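Local atomic coordinates of SusD homolog (Bacteroides thetaiotaomicron, PDB entry 3SGH), a protein that probably binds glycans at the bacterial cell surface as a SusD-family outer-membrane lipoprotein and passes them to a partner transporter for uptake. Residues W43-S47 against G48-A52; R79-G82 against Y83-S87; G400-D403 against A404-L407. All coordinates share one frame; numbering follows the deposited sequence. Where two conformers were deposited one is given.

Interaction 1: residues W43-S47 against G48-A52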
ATOM      1  N   TRP A  43      11.154   0.737  -0.027  1.00 13.81           N
ATOM      2  CA  TRP A  43      10.480   1.795  -0.767  1.00 12.65           C
ATOM      3  C   TRP A  43       9.203   2.232  -0.072  1.00 13.25           C
ATOM      4  O   TRP A  43       8.694   3.324  -0.333  1.00 13.34           O
ATOM      5  CB  TRP A  43      10.189   1.427  -2.249  1.00 12.78           C
ATOM      6  CG  TRP A  43       9.407   0.149  -2.385  1.00 14.08           C
ATOM      7  CD1 TRP A  43       9.915  -1.081  -2.638  1.00 15.31           C
ATOM      8  CD2 TRP A  43       7.995  -0.030  -2.211  1.00 13.91           C
ATOM      9  NE1 TRP A  43       8.927  -2.016  -2.621  1.00 13.72           N
ATOM     10  CE2 TRP A  43       7.734  -1.408  -2.364  1.00 14.14           C
ATOM     11  CE3 TRP A  43       6.927   0.830  -1.920  1.00 13.76           C
ATOM     12  CZ2 TRP A  43       6.442  -1.959  -2.213  1.00 16.07           C
ATOM     13  CZ3 TRP A  43       5.631   0.270  -1.777  1.00 14.94           C
ATOM     14  CH2 TRP A  43       5.413  -1.096  -1.948  1.00 16.79           C
ATOM     15  N   ALA A  44       8.657   1.392   0.806  1.00 12.71           N
ATOM     16  CA  ALA A  44       7.450   1.748   1.566  1.00 13.64           C
ATOM     17  C   ALA A  44       7.570   3.062   2.324  1.00 14.14           C
ATOM     18  O   ALA A  44       6.552   3.669   2.678  1.00 15.84           O
ATOM     19  CB  ALA A  44       7.086   0.607   2.545  1.00 12.19           C
ATOM     20  N   SER A  45       8.805   3.475   2.648  1.00 14.19           N
ATOM     21  CA  SER A  45       8.995   4.742   3.323  0.50 14.21           C
ATOM     22  C   SER A  45       8.451   5.925   2.503  1.00 14.47           C
ATOM     23  O   SER A  45       8.151   6.983   3.067  1.00 14.14           O
ATOM     24  CB  SER A  45      10.465   4.952   3.709  0.50 15.35           C
ATOM     25  OG  SER A  45      10.884   3.936   4.615  0.50 12.64           O
ATOM     26  N   PHE A  46       8.286   5.748   1.210  1.00 13.79           N
ATOM     27  CA  PHE A  46       7.667   6.781   0.391  1.00 13.78           C
ATOM     28  C   PHE A  46       6.177   7.002   0.706  1.00 14.27           C
ATOM     29  O   PHE A  46       5.590   7.968   0.201  1.00 14.59           O
ATOM     30  CB  PHE A  46       7.784   6.456  -1.124  1.00 13.58           C
ATOM     31  CG  PHE A  46       9.196   6.239  -1.598  1.00 13.78           C
ATOM     32  CD1 PHE A  46      10.271   6.858  -0.977  1.00 13.53           C
ATOM     33  CD2 PHE A  46       9.427   5.439  -2.689  1.00 13.93           C
ATOM     34  CE1 PHE A  46      11.560   6.644  -1.403  1.00 13.96           C
ATOM     35  CE2 PHE A  46      10.748   5.214  -3.168  1.00 16.10           C
ATOM     36  CZ  PHE A  46      11.796   5.791  -2.543  1.00 15.90           C
ATOM     37  N   SER A  47       5.569   6.088   1.458  1.00 13.60           N
ATOM     38  CA  SER A  47       4.236   6.255   1.979  1.00 14.37           C
ATOM     39  C   SER A  47       4.162   6.948   3.336  1.00 13.62           C
ATOM     40  O   SER A  47       3.039   7.136   3.850  1.00 15.21           O
ATOM     41  CB  SER A  47       3.495   4.904   2.061  1.00 14.50           C
ATOM     42  OG  SER A  47       3.296   4.360   0.764  1.00 14.51           O
ATOM     43  N   GLY A  48       5.305   7.283   3.938  1.00 13.00           N
ATOM     44  CA  GLY A  48       5.322   8.189   5.111  1.00 13.30           C
ATOM     45  C   GLY A  48       4.964   7.599   6.458  1.00 13.30           C
ATOM     46  O   GLY A  48       4.793   8.361   7.405  1.00 13.60           O
ATOM     47  N   GLN A  49       4.836   6.268   6.546  1.00 12.99           N
ATOM     48  CA  GLN A  49       4.423   5.592   7.799  1.00 13.86           C
ATOM     49  C   GLN A  49       5.545   4.852   8.533  1.00 12.96           C
ATOM     50  O   GLN A  49       5.635   4.884   9.765  1.00 14.21           O
ATOM     51  CB  GLN A  49       3.293   4.594   7.529  1.00 14.04           C
ATOM     52  CG  GLN A  49       2.145   5.089   6.715  1.00 14.31           C
ATOM     53  CD  GLN A  49       0.969   4.135   6.752  1.00 13.99           C
ATOM     54  OE1 GLN A  49       1.146   2.947   6.664  1.00 14.21           O
ATOM     55  NE2 GLN A  49      -0.252   4.673   6.897  1.00 13.32           N
ATOM     56  N   VAL A  50       6.429   4.226   7.763  1.00 13.30           N
ATOM     57  CA  VAL A  50       7.651   3.581   8.278  1.00 13.08           C
ATOM     58  C   VAL A  50       8.921   4.208   7.716  1.00 12.59           C
ATOM     59  O   VAL A  50       8.911   4.813   6.623  1.00 13.63           O
ATOM     60  CB  VAL A  50       7.646   2.067   7.958  1.00 13.29           C
ATOM     61  CG1 VAL A  50       6.237   1.480   8.281  1.00 13.93           C
ATOM     62  CG2 VAL A  50       7.969   1.827   6.472  1.00 13.19           C
ATOM     63  N   THR A  51       9.984   4.143   8.491  1.00 13.58           N
ATOM     64  CA  THR A  51      11.311   4.603   8.052  1.00 13.35           C
ATOM     65  C   THR A  51      12.299   3.440   8.200  1.00 14.08           C
ATOM     66  O   THR A  51      12.365   2.833   9.239  1.00 13.10           O
ATOM     67  CB  THR A  51      11.780   5.819   8.855  1.00 13.34           C
ATOM     68  OG1 THR A  51      10.959   6.936   8.510  1.00 14.19           O
ATOM     69  CG2 THR A  51      13.251   6.164   8.551  1.00 13.45           C
ATOM     70  N   ALA A  52      13.038   3.132   7.138  1.00 14.00           N
ATOM     71  CA  ALA A  52      14.157   2.189   7.211  1.00 14.36           C
ATOM     72  C   ALA A  52      15.379   2.870   7.864  1.00 14.64           C
ATOM     73  O   ALA A  52      15.876   3.873   7.367  1.00 15.98           O
ATOM     74  CB  ALA A  52      14.485   1.661   5.800  1.00 13.68           C
TER
HETATM   75  O   HOH W   1       5.392   4.040   5.030  1.00 14.32           O
HETATM   76  O   HOH W   2      13.620   5.246   5.044  1.00 17.29           O

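Interaction 2: residues R79-G82 against Y83-S87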
ATOM      1  N   ARG A  79      10.319 -10.970  -5.454  1.00 15.68           N
ATOM      2  CA  ARG A  79       9.525 -11.472  -4.366  1.00 16.86           C
ATOM      3  C   ARG A  79       8.085 -11.818  -4.830  1.00 16.37           C
ATOM      4  O   ARG A  79       7.563 -12.921  -4.542  1.00 17.09           O
ATOM      5  CB  ARG A  79       9.504 -10.429  -3.236  1.00 17.65           C
ATOM      6  CG  ARG A  79       8.771 -10.889  -1.943  1.00 18.98           C
ATOM      7  CD  ARG A  79       9.368 -12.136  -1.329  1.00 22.34           C
ATOM      8  NE  ARG A  79      10.738 -11.937  -0.910  1.00 20.84           N
ATOM      9  CZ  ARG A  79      11.474 -12.815  -0.248  1.00 26.12           C
ATOM     10  NH1 ARG A  79      10.958 -13.983   0.120  1.00 29.62           N
ATOM     11  NH2 ARG A  79      12.714 -12.499   0.067  1.00 23.90           N
ATOM     12  N   LEU A  80       7.460 -10.872  -5.530  1.00 16.07           N
ATOM     13  CA  LEU A  80       6.084 -11.004  -5.943  1.00 17.06           C
ATOM     14  C   LEU A  80       5.954 -12.052  -7.061  1.00 18.32           C
ATOM     15  O   LEU A  80       5.075 -12.899  -6.995  1.00 17.57           O
ATOM     16  CB  LEU A  80       5.522  -9.666  -6.428  1.00 16.31           C
ATOM     17  CG  LEU A  80       5.470  -8.614  -5.289  1.00 15.82           C
ATOM     18  CD1 LEU A  80       4.970  -7.265  -5.816  1.00 18.38           C
ATOM     19  CD2 LEU A  80       4.564  -9.115  -4.098  1.00 14.77           C
ATOM     20  N   TYR A  81       6.810 -11.975  -8.086  1.00 19.05           N
ATOM     21  CA  TYR A  81       6.862 -13.045  -9.069  1.00 20.73           C
ATOM     22  C   TYR A  81       7.100 -14.411  -8.454  1.00 20.11           C
ATOM     23  O   TYR A  81       6.482 -15.378  -8.859  1.00 19.20           O
ATOM     24  CB  TYR A  81       7.926 -12.797 -10.133  1.00 21.13           C
ATOM     25  CG  TYR A  81       7.359 -12.322 -11.432  1.00 26.25           C
ATOM     26  CD1 TYR A  81       6.848 -11.051 -11.581  1.00 30.11           C
ATOM     27  CD2 TYR A  81       7.398 -13.159 -12.537  1.00 31.58           C
ATOM     28  CE1 TYR A  81       6.310 -10.635 -12.809  1.00 35.02           C
ATOM     29  CE2 TYR A  81       6.906 -12.769 -13.747  1.00 36.92           C
ATOM     30  CZ  TYR A  81       6.350 -11.516 -13.888  1.00 37.23           C
ATOM     31  OH  TYR A  81       5.872 -11.171 -15.129  1.00 41.22           O
ATOM     32  N   GLY A  82       7.981 -14.499  -7.470  1.00 20.19           N
ATOM     33  CA  GLY A  82       8.259 -15.766  -6.830  1.00 20.45           C
ATOM     34  C   GLY A  82       7.055 -16.406  -6.169  1.00 20.08           C
ATOM     35  O   GLY A  82       6.880 -17.644  -6.203  1.00 19.59           O
ATOM     36  N   TYR A  83       6.205 -15.589  -5.555  1.00 17.98           N
ATOM     37  CA  TYR A  83       5.028 -16.146  -4.903  1.00 17.82           C
ATOM     38  C   TYR A  83       3.930 -16.540  -5.921  1.00 17.69           C
ATOM     39  O   TYR A  83       3.269 -17.560  -5.754  1.00 17.58           O
ATOM     40  CB  TYR A  83       4.458 -15.166  -3.862  1.00 16.03           C
ATOM     41  CG  TYR A  83       5.303 -14.990  -2.631  1.00 16.98           C
ATOM     42  CD1 TYR A  83       5.852 -16.085  -1.971  1.00 15.89           C
ATOM     43  CD2 TYR A  83       5.468 -13.723  -2.064  1.00 15.32           C
ATOM     44  CE1 TYR A  83       6.617 -15.923  -0.849  1.00 16.01           C
ATOM     45  CE2 TYR A  83       6.206 -13.551  -0.926  1.00 17.14           C
ATOM     46  CZ  TYR A  83       6.785 -14.641  -0.313  1.00 16.15           C
ATOM     47  OH  TYR A  83       7.521 -14.466   0.834  1.00 18.71           O
ATOM     48  N   ILE A  84       3.745 -15.733  -6.965  1.00 16.36           N
ATOM     49  CA  ILE A  84       2.623 -15.918  -7.860  1.00 17.41           C
ATOM     50  C   ILE A  84       2.887 -17.006  -8.894  1.00 17.68           C
ATOM     51  O   ILE A  84       1.977 -17.768  -9.229  1.00 18.80           O
ATOM     52  CB  ILE A  84       2.242 -14.588  -8.564  1.00 16.74           C
ATOM     53  CG1 ILE A  84       1.784 -13.561  -7.493  1.00 16.60           C
ATOM     54  CG2 ILE A  84       1.186 -14.832  -9.651  1.00 17.83           C
ATOM     55  CD1 ILE A  84       0.607 -14.061  -6.557  1.00 18.08           C
ATOM     56  N   TYR A  85       4.126 -17.089  -9.383  1.00 18.85           N
ATOM     57  CA  TYR A  85       4.439 -18.065 -10.452  1.00 20.48           C
ATOM     58  C   TYR A  85       5.523 -19.021  -9.994  1.00 21.60           C
ATOM     59  O   TYR A  85       6.442 -18.577  -9.303  1.00 22.12           O
ATOM     60  CB  TYR A  85       4.900 -17.333 -11.704  1.00 21.37           C
ATOM     61  CG  TYR A  85       3.970 -16.282 -12.212  1.00 20.85           C
ATOM     62  CD1 TYR A  85       2.834 -16.613 -12.967  1.00 21.92           C
ATOM     63  CD2 TYR A  85       4.243 -14.938 -12.012  1.00 20.49           C
ATOM     64  CE1 TYR A  85       1.987 -15.623 -13.447  1.00 23.29           C
ATOM     65  CE2 TYR A  85       3.380 -13.942 -12.524  1.00 19.14           C
ATOM     66  CZ  TYR A  85       2.277 -14.304 -13.226  1.00 22.25           C
ATOM     67  OH  TYR A  85       1.434 -13.318 -13.674  1.00 26.32           O
ATOM     68  N   PRO A  86       5.452 -20.319 -10.394  1.00 22.38           N
ATOM     69  CA  PRO A  86       4.485 -20.909 -11.342  1.00 22.62           C
ATOM     70  C   PRO A  86       3.150 -21.343 -10.742  1.00 22.42           C
ATOM     71  O   PRO A  86       2.330 -21.903 -11.444  1.00 23.17           O
ATOM     72  CB  PRO A  86       5.262 -22.132 -11.906  1.00 23.41           C
ATOM     73  CG  PRO A  86       6.109 -22.575 -10.769  1.00 24.23           C
ATOM     74  CD  PRO A  86       6.561 -21.273 -10.101  1.00 24.17           C
ATOM     75  N   SER A  87       2.912 -21.099  -9.466  1.00 21.71           N
ATOM     76  CA  SER A  87       1.707 -21.646  -8.844  1.00 21.43           C
ATOM     77  C   SER A  87       0.435 -21.241  -9.570  1.00 20.06           C
ATOM     78  O   SER A  87      -0.458 -22.056  -9.664  1.00 20.48           O
ATOM     79  CB  SER A  87       1.619 -21.275  -7.371  1.00 21.26           C
ATOM     80  OG  SER A  87       2.723 -21.840  -6.691  1.00 25.26           O
TER

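Interaction 3: residues G400-D403 against A404-L407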
ATOM      1  N   GLY A 400     -18.651  23.294   3.078  1.00 32.13           N
ATOM      2  CA  GLY A 400     -18.320  24.444   2.245  1.00 32.38           C
ATOM      3  C   GLY A 400     -16.868  24.526   1.806  1.00 31.51           C
ATOM      4  O   GLY A 400     -16.528  25.421   1.047  1.00 31.79           O
ATOM      5  N   ALA A 401     -16.006  23.590   2.233  1.00 28.85           N
ATOM      6  CA  ALA A 401     -14.601  23.634   1.805  1.00 28.67           C
ATOM      7  C   ALA A 401     -14.488  23.510   0.298  1.00 27.32           C
ATOM      8  O   ALA A 401     -15.336  22.913  -0.311  1.00 26.94           O
ATOM      9  CB  ALA A 401     -13.770  22.516   2.477  1.00 27.09           C
ATOM     10  N   ASP A 402     -13.420  24.042  -0.293  1.00 27.99           N
ATOM     11  CA  ASP A 402     -13.203  23.847  -1.704  1.00 28.69           C
ATOM     12  C   ASP A 402     -12.808  22.371  -2.017  1.00 27.48           C
ATOM     13  O   ASP A 402     -12.499  21.583  -1.093  1.00 25.42           O
ATOM     14  CB  ASP A 402     -12.225  24.876  -2.289  1.00 30.20           C
ATOM     15  CG  ASP A 402     -10.855  24.788  -1.721  1.00 33.80           C
ATOM     16  OD1 ASP A 402     -10.305  23.648  -1.680  1.00 38.46           O
ATOM     17  OD2 ASP A 402     -10.308  25.872  -1.357  1.00 42.05           O
ATOM     18  N   ASP A 403     -12.896  22.011  -3.288  1.00 26.47           N
ATOM     19  CA  ASP A 403     -12.667  20.632  -3.730  1.00 25.69           C
ATOM     20  C   ASP A 403     -11.316  20.074  -3.273  1.00 24.79           C
ATOM     21  O   ASP A 403     -11.228  18.914  -2.824  1.00 23.29           O
ATOM     22  CB  ASP A 403     -12.739  20.555  -5.248  1.00 26.15           C
ATOM     23  CG  ASP A 403     -14.148  20.793  -5.794  1.00 29.63           C
ATOM     24  OD1 ASP A 403     -15.132  20.812  -5.011  1.00 30.09           O
ATOM     25  OD2 ASP A 403     -14.246  20.976  -7.033  1.00 33.51           O
ATOM     26  N   ALA A 404     -10.270  20.878  -3.405  1.00 23.12           N
ATOM     27  CA  ALA A 404      -8.902  20.416  -3.086  1.00 22.88           C
ATOM     28  C   ALA A 404      -8.809  20.111  -1.594  1.00 21.84           C
ATOM     29  O   ALA A 404      -8.135  19.146  -1.183  1.00 20.97           O
ATOM     30  CB  ALA A 404      -7.799  21.464  -3.496  1.00 23.67           C
ATOM     31  N   LYS A 405      -9.491  20.913  -0.777  1.00 20.63           N
ATOM     32  CA  LYS A 405      -9.503  20.716   0.691  0.50 20.37           C
ATOM     33  C   LYS A 405     -10.305  19.472   1.091  1.00 19.81           C
ATOM     34  O   LYS A 405      -9.883  18.671   1.958  1.00 19.24           O
ATOM     35  CB  LYS A 405     -10.079  21.944   1.405  0.50 20.81           C
ATOM     36  CG  LYS A 405      -9.030  23.038   1.601  0.50 22.89           C
ATOM     37  CD  LYS A 405      -9.627  24.429   1.841  0.50 25.26           C
ATOM     38  CE  LYS A 405      -9.861  24.728   3.310  0.50 26.13           C
ATOM     39  NZ  LYS A 405      -9.822  26.183   3.617  0.50 26.26           N
ATOM     40  N   LYS A 406     -11.470  19.289   0.445  1.00 19.55           N
ATOM     41  CA  LYS A 406     -12.268  18.075   0.694  1.00 18.58           C
ATOM     42  C   LYS A 406     -11.467  16.828   0.346  1.00 18.35           C
ATOM     43  O   LYS A 406     -11.511  15.835   1.082  1.00 18.70           O
ATOM     44  CB  LYS A 406     -13.577  18.082  -0.098  1.00 19.01           C
ATOM     45  CG  LYS A 406     -14.540  19.206   0.330  1.00 19.70           C
ATOM     46  CD  LYS A 406     -15.931  18.969  -0.267  1.00 21.20           C
ATOM     47  CE  LYS A 406     -16.983  19.874   0.319  1.00 24.52           C
ATOM     48  NZ  LYS A 406     -18.267  19.732  -0.471  1.00 22.55           N
ATOM     49  N   LEU A 407     -10.759  16.870  -0.764  1.00 17.25           N
ATOM     50  CA  LEU A 407      -9.967  15.706  -1.185  1.00 17.29           C
ATOM     51  C   LEU A 407      -8.820  15.442  -0.221  1.00 17.10           C
ATOM     52  O   LEU A 407      -8.590  14.280   0.175  1.00 16.68           O
ATOM     53  CB  LEU A 407      -9.468  15.914  -2.597  1.00 17.52           C
ATOM     54  CG  LEU A 407      -8.744  14.725  -3.234  1.00 17.60           C
ATOM     55  CD1 LEU A 407      -9.617  13.494  -3.263  1.00 15.55           C
ATOM     56  CD2 LEU A 407      -8.201  15.080  -4.664  1.00 18.10           C
TER

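Interaction 1: residues W43-S47 against G48-A52
The flat groups here are the peptide carbonyl of Val50 and the phenyl ring of Phe46. Over the carbonyl of Val50 comes the hydroxyl of Ser45, whose OG donates to Val50 O at 2.9 Å from 46° out of that plane. The ring of Phe46 takes no part in this bond: Trp43 CA lies over one of its faces, offset toward the rim, and Trp426 meets it edge-to-face. Gly48 N donates to Ser45 O at 3.0 Å, with the i to i+3 spacing of a 3-10 turn.

Ser45 OG lies anti to its own carbonyl carbon and beside its backbone N (chi1 -62°), which aims it at Val50 O. Ser45 CA adds a C-H...O contact to Val50 O at 3.3 Å, and Asn252 ND2 is another donor to this buried oxygen. Ser45 was modelled in two conformers; the hydroxyl geometry belongs to the one described.

The motif is a 3-10 segment, 43-47, that reverses through a glycine into the short strand 50-52, which pairs antiparallel with strand 249-251, one of the few strands in a SusD-like fold whose regular structure is mostly helix. Gly48 makes the reversal with a positive phi of 79°, where a side-chain carbon would collide with Ser47 O.

Two waters fill in the polar links. Water 1 accepts from Gln49 N at 2.8 Å and donates to Ala44 O. Water 2 accepts from Ala52 N at 3.0 Å and donates to Ser45 OG; the direct bond from Ala52 N to Ser45 OG, at 3.4 Å, is weak. The amide of Gln49 turns to Asp421 and Cys418, while Ser47 OG is held by Pro422 O and Trp426 N. Ala44 CB meets Val50 CG2 at 4.2 Å.

Interaction 2: residues R79-G82 against Y83-S87
Tyr83 N, Ile84 N and Tyr85 N donate in turn to Arg79 O, Leu80 O and Tyr81 O, the i to i+4 pattern of an alpha helix, and the last bond, 3.0 Å from Tyr85 N to Tyr81 O, is the straightest at 163°. This is the C-terminal turn of helix 75-84: Tyr85 is the first residue to leave helical phi/psi, and a cis peptide bond before Pro86 follows at once.

Side chains four residues apart meet along two flanks. On one, the CG and CD methylenes of Arg79 cross the CE2 side of the Tyr83 ring at a slant, with Arg79 CD 3.5 Å from Tyr83 CE2. Bends at chi2 and chi3 fold the arginine over to the ring, and NE then makes a salt bridge to Glu38. The Tyr83 side chain also touches Val27 of helix 26-29. With an alanine in place of Tyr83, the Arg79 methylenes would probably lose the ring they rest against, and a gap would open beside Val27.

On the other flank the rings of Tyr81 and Tyr85 pack obliquely, centroids 5.0 Å apart and planes at 45°. Tyr85 CE2 sits over one face of the Tyr81 ring, toward its rim. Tyr81 also stacks with Trp77, and Tyr85 OH is hydrogen-bonded to Arg109 NE of helix 100-120. Over the centre of one face of the Tyr85 ring lies Ile84 CG2, 3.6 Å above the plane.

Interaction 3: residues G400-D403 against A404-L407
Hydrogen bonds between Asp402, Asp403 and the next turn start helix 403-417. Asp402 is the N-cap: its OD1 accepts from Lys405 N at 3.0 Å, met nearly along the carboxylate C-O axis. The chi1 of 63° places CG between the backbone N and carbonyl carbon of Asp402, turning the carboxylate back over the helix start. The main chain supplies the other grips, Lys406 N to Asp402 O at 2.9 Å and 166°, and Leu407 N to Asp403 O, also 2.9 Å. Asp402 thus engages two successive amides, one by its side chain and one by its carbonyl, and its negative charge would probably be favoured at this positive end of the helix dipole. The extended chain of Lys406 runs back past the preceding loop, where NZ hydrogen-bonds to Asp399 O and CE closely approaches Ala401 O, at 3.5 Å.

Apolar contacts come from methyl and methylene groups. Ala401 CB touches Lys405 CB at 3.9 Å and also lies against Lys406 CG.

Among charged groups, Asp402 and Lys405 cross at about a right angle without a salt bridge: Asp402 OD2 and Lys405 NZ are 5.0 Å apart. Lys405 has two modelled conformers and touches a crystal neighbour, which leaves that spacing doubtful.

In the fold, this helix start lies at the surface, with Lys406 against Leu331 and Leu407 against Glu328, both of helix 319-331, and Ala404 and Leu407 against Tyr434 in a loop.

How the interactions relate
The three contacts follow one another along the chain and do not touch. Interactions 1 and 2 come closest, about 7 Å between nearest atoms and 24 Å between centres, and they are joined indirectly: Trp43 NE1 bonds to Ser76 OG on the helix that carries interaction 2, while Trp43 and Leu80 both pack on Leu115 of helix 100-120. Helix 403-417 links interactions 1 and 3, whose centres are 27 Å apart, since it begins at interaction 3 and its Trp415 bonds to Ser47 O. Interactions 2 and 3 lie on opposite sides of the chain's centre, 42 Å between centres. Interaction 1 is fully buried, interaction 2 partly, and interaction 3 is at the surface.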